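Local coordinates for putative uncharacterized protein (Lodderomyces elongisporus, PDB 4IVF) that binds two glutathione molecules per subunit and is probably a glutathione transferase, at residues K20-F24 against V176-L182. Residues are numbered along the deposited sequence; the frame is centred on the assembly and turned at random.
Sequences KISIF and VADFALL
How a glutathione transferase joins its two domains is well illustrated by segments 20-24 and 176-182, the first from the thioredoxin-like N-terminal domain and the second from the all-helical C-terminal one. Both are helical; their axes approach to 8.9 Å, with N-to-C directions 131° apart, and the CA atoms of Lys20 and Ala180 come closest, at 5.3 Å. Apolar packing dominates. Phe24 (chi1 t) meets Phe179 (chi1 m) obliquely, ring centroids 5.5 Å apart and planes at 39°, with Phe24 CD1 3.6 Å from Phe179 CD2. Val176 CG1 makes a CH-pi contact over one face of the Phe24 ring, 3.9 Å from its centroid. Ile23 CG2 lies 3.8 Å from Phe179 CD1, and Ile23 CD1 4.2 Å from Leu182 CD2. Lys20, the polar side chain among the residues that touch here, runs nearly extended past Ala180, its CE 3.4 Å from Ala180 O and its CD 4.1 Å from Ala180 CB, and its NZ hydrogen-bonds to Gln114, Thr78 and Asn17, the last two lining the glutathione pocket. Leu82 of helix 78-89 also touches Phe24 and Val176. The chemistry implies a buried, van der Waals contact between domains, without hydrogen bonds between the segments, in which Lys20 carries its charge to a polar cluster beside bound glutathione.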
loop_
_atom_site.group_PDB
_atom_site.type_symbol
_atom_site.label_atom_id
_atom_site.label_comp_id
_atom_site.label_asym_id
_atom_site.label_seq_id
_atom_site.Cartn_x
_atom_site.Cartn_y
_atom_site.Cartn_z
ATOM N N LYS F 20 -0.521 -14.222 1.005
ATOM C CA LYS F 20 0.061 -13.359 2.030
ATOM C C LYS F 20 -0.618 -13.608 3.361
ATOM O O LYS F 20 0.034 -13.768 4.393
ATOM C CB LYS F 20 -0.121 -11.886 1.681
ATOM C CG LYS F 20 0.722 -11.355 0.543
ATOM C CD LYS F 20 0.430 -9.878 0.432
ATOM C CE LYS F 20 0.797 -9.260 -0.894
ATOM N NZ LYS F 20 0.269 -7.847 -0.917
ATOM N N ILE F 21 -1.944 -13.653 3.325
ATOM C CA ILE F 21 -2.726 -13.766 4.537
ATOM C C ILE F 21 -2.745 -15.202 5.052
ATOM O O ILE F 21 -2.602 -15.430 6.252
ATOM C CB ILE F 21 -4.169 -13.230 4.344
ATOM C CG1 ILE F 21 -4.136 -11.792 3.814
ATOM C CG2 ILE F 21 -4.938 -13.300 5.640
ATOM C CD1 ILE F 21 -3.046 -10.924 4.421
ATOM N N SER F 22 -2.896 -16.172 4.156
ATOM C CA SER F 22 -2.953 -17.560 4.613
ATOM C C SER F 22 -1.600 -18.007 5.179
ATOM O O SER F 22 -1.545 -18.715 6.180
ATOM C CB SER F 22 -3.427 -18.505 3.509
ATOM O OG SER F 22 -2.491 -18.592 2.444
ATOM N N ILE F 23 -0.516 -17.590 4.536
ATOM C CA ILE F 23 0.818 -17.811 5.094
ATOM C C ILE F 23 0.996 -17.144 6.471
ATOM O O ILE F 23 1.492 -17.774 7.406
ATOM C CB ILE F 23 1.927 -17.331 4.144
ATOM C CG1 ILE F 23 1.973 -18.216 2.894
ATOM C CG2 ILE F 23 3.286 -17.353 4.853
ATOM C CD1 ILE F 23 2.809 -17.655 1.794
ATOM N N PHE F 24 0.598 -15.882 6.611
ATOM C CA PHE F 24 0.816 -15.220 7.900
ATOM C C PHE F 24 -0.010 -15.845 9.014
ATOM O O PHE F 24 0.479 -16.004 10.131
ATOM C CB PHE F 24 0.587 -13.711 7.857
ATOM C CG PHE F 24 1.295 -12.983 8.955
ATOM C CD1 PHE F 24 2.613 -13.302 9.268
ATOM C CD2 PHE F 24 0.661 -11.991 9.678
ATOM C CE1 PHE F 24 3.285 -12.642 10.295
ATOM C CE2 PHE F 24 1.316 -11.326 10.700
ATOM C CZ PHE F 24 2.640 -11.651 11.014
ATOM N N VAL F 176 5.997 -8.844 8.528
ATOM C CA VAL F 176 4.918 -8.865 7.545
ATOM C C VAL F 176 5.441 -8.394 6.187
ATOM O O VAL F 176 4.891 -8.741 5.149
ATOM C CB VAL F 176 3.695 -7.997 7.976
ATOM C CG1 VAL F 176 2.953 -8.631 9.148
ATOM C CG2 VAL F 176 4.126 -6.581 8.328
ATOM N N ALA F 177 6.508 -7.603 6.194
ATOM C CA ALA F 177 7.054 -7.121 4.936
ATOM C C ALA F 177 7.595 -8.291 4.110
ATOM O O ALA F 177 7.350 -8.376 2.912
ATOM C CB ALA F 177 8.126 -6.064 5.174
ATOM N N ASP F 178 8.303 -9.210 4.756
ATOM C CA ASP F 178 8.787 -10.406 4.067
ATOM C C ASP F 178 7.624 -11.273 3.580
ATOM O O ASP F 178 7.622 -11.765 2.455
ATOM C CB ASP F 178 9.689 -11.236 4.984
ATOM C CG ASP F 178 10.853 -10.440 5.537
ATOM O OD1 ASP F 178 10.679 -9.761 6.570
ATOM O OD2 ASP F 178 11.942 -10.489 4.937
ATOM N N PHE F 179 6.634 -11.477 4.435
ATOM C CA PHE F 179 5.534 -12.347 4.055
ATOM C C PHE F 179 4.708 -11.755 2.927
ATOM O O PHE F 179 4.242 -12.479 2.059
ATOM C CB PHE F 179 4.712 -12.742 5.274
ATOM C CG PHE F 179 5.485 -13.577 6.254
ATOM C CD1 PHE F 179 5.932 -14.839 5.895
ATOM C CD2 PHE F 179 5.802 -13.091 7.512
ATOM C CE1 PHE F 179 6.662 -15.619 6.776
ATOM C CE2 PHE F 179 6.532 -13.852 8.398
ATOM C CZ PHE F 179 6.969 -15.128 8.029
ATOM N N ALA F 180 4.577 -10.435 2.915
ATOM C CA ALA F 180 3.928 -9.724 1.812
ATOM C C ALA F 180 4.642 -9.953 0.490
ATOM O O ALA F 180 4.008 -10.287 -0.517
ATOM C CB ALA F 180 3.840 -8.225 2.111
ATOM N N LEU F 181 5.958 -9.753 0.483
ATOM C CA LEU F 181 6.741 -9.917 -0.740
ATOM C C LEU F 181 6.671 -11.367 -1.245
ATOM O O LEU F 181 6.583 -11.633 -2.451
ATOM C CB LEU F 181 8.201 -9.490 -0.505
ATOM C CG LEU F 181 9.106 -9.638 -1.736
ATOM C CD1 LEU F 181 8.633 -8.735 -2.857
ATOM C CD2 LEU F 181 10.566 -9.368 -1.401
ATOM N N LEU F 182 6.685 -12.296 -0.300
ATOM C CA LEU F 182 6.727 -13.727 -0.589
ATOM C C LEU F 182 5.549 -14.203 -1.456
ATOM O O LEU F 182 5.715 -15.053 -2.333
ATOM C CB LEU F 182 6.760 -14.505 0.730
ATOM C CG LEU F 182 6.877 -16.022 0.669
ATOM C CD1 LEU F 182 8.126 -16.421 -0.110
ATOM C CD2 LEU F 182 6.884 -16.617 2.069
#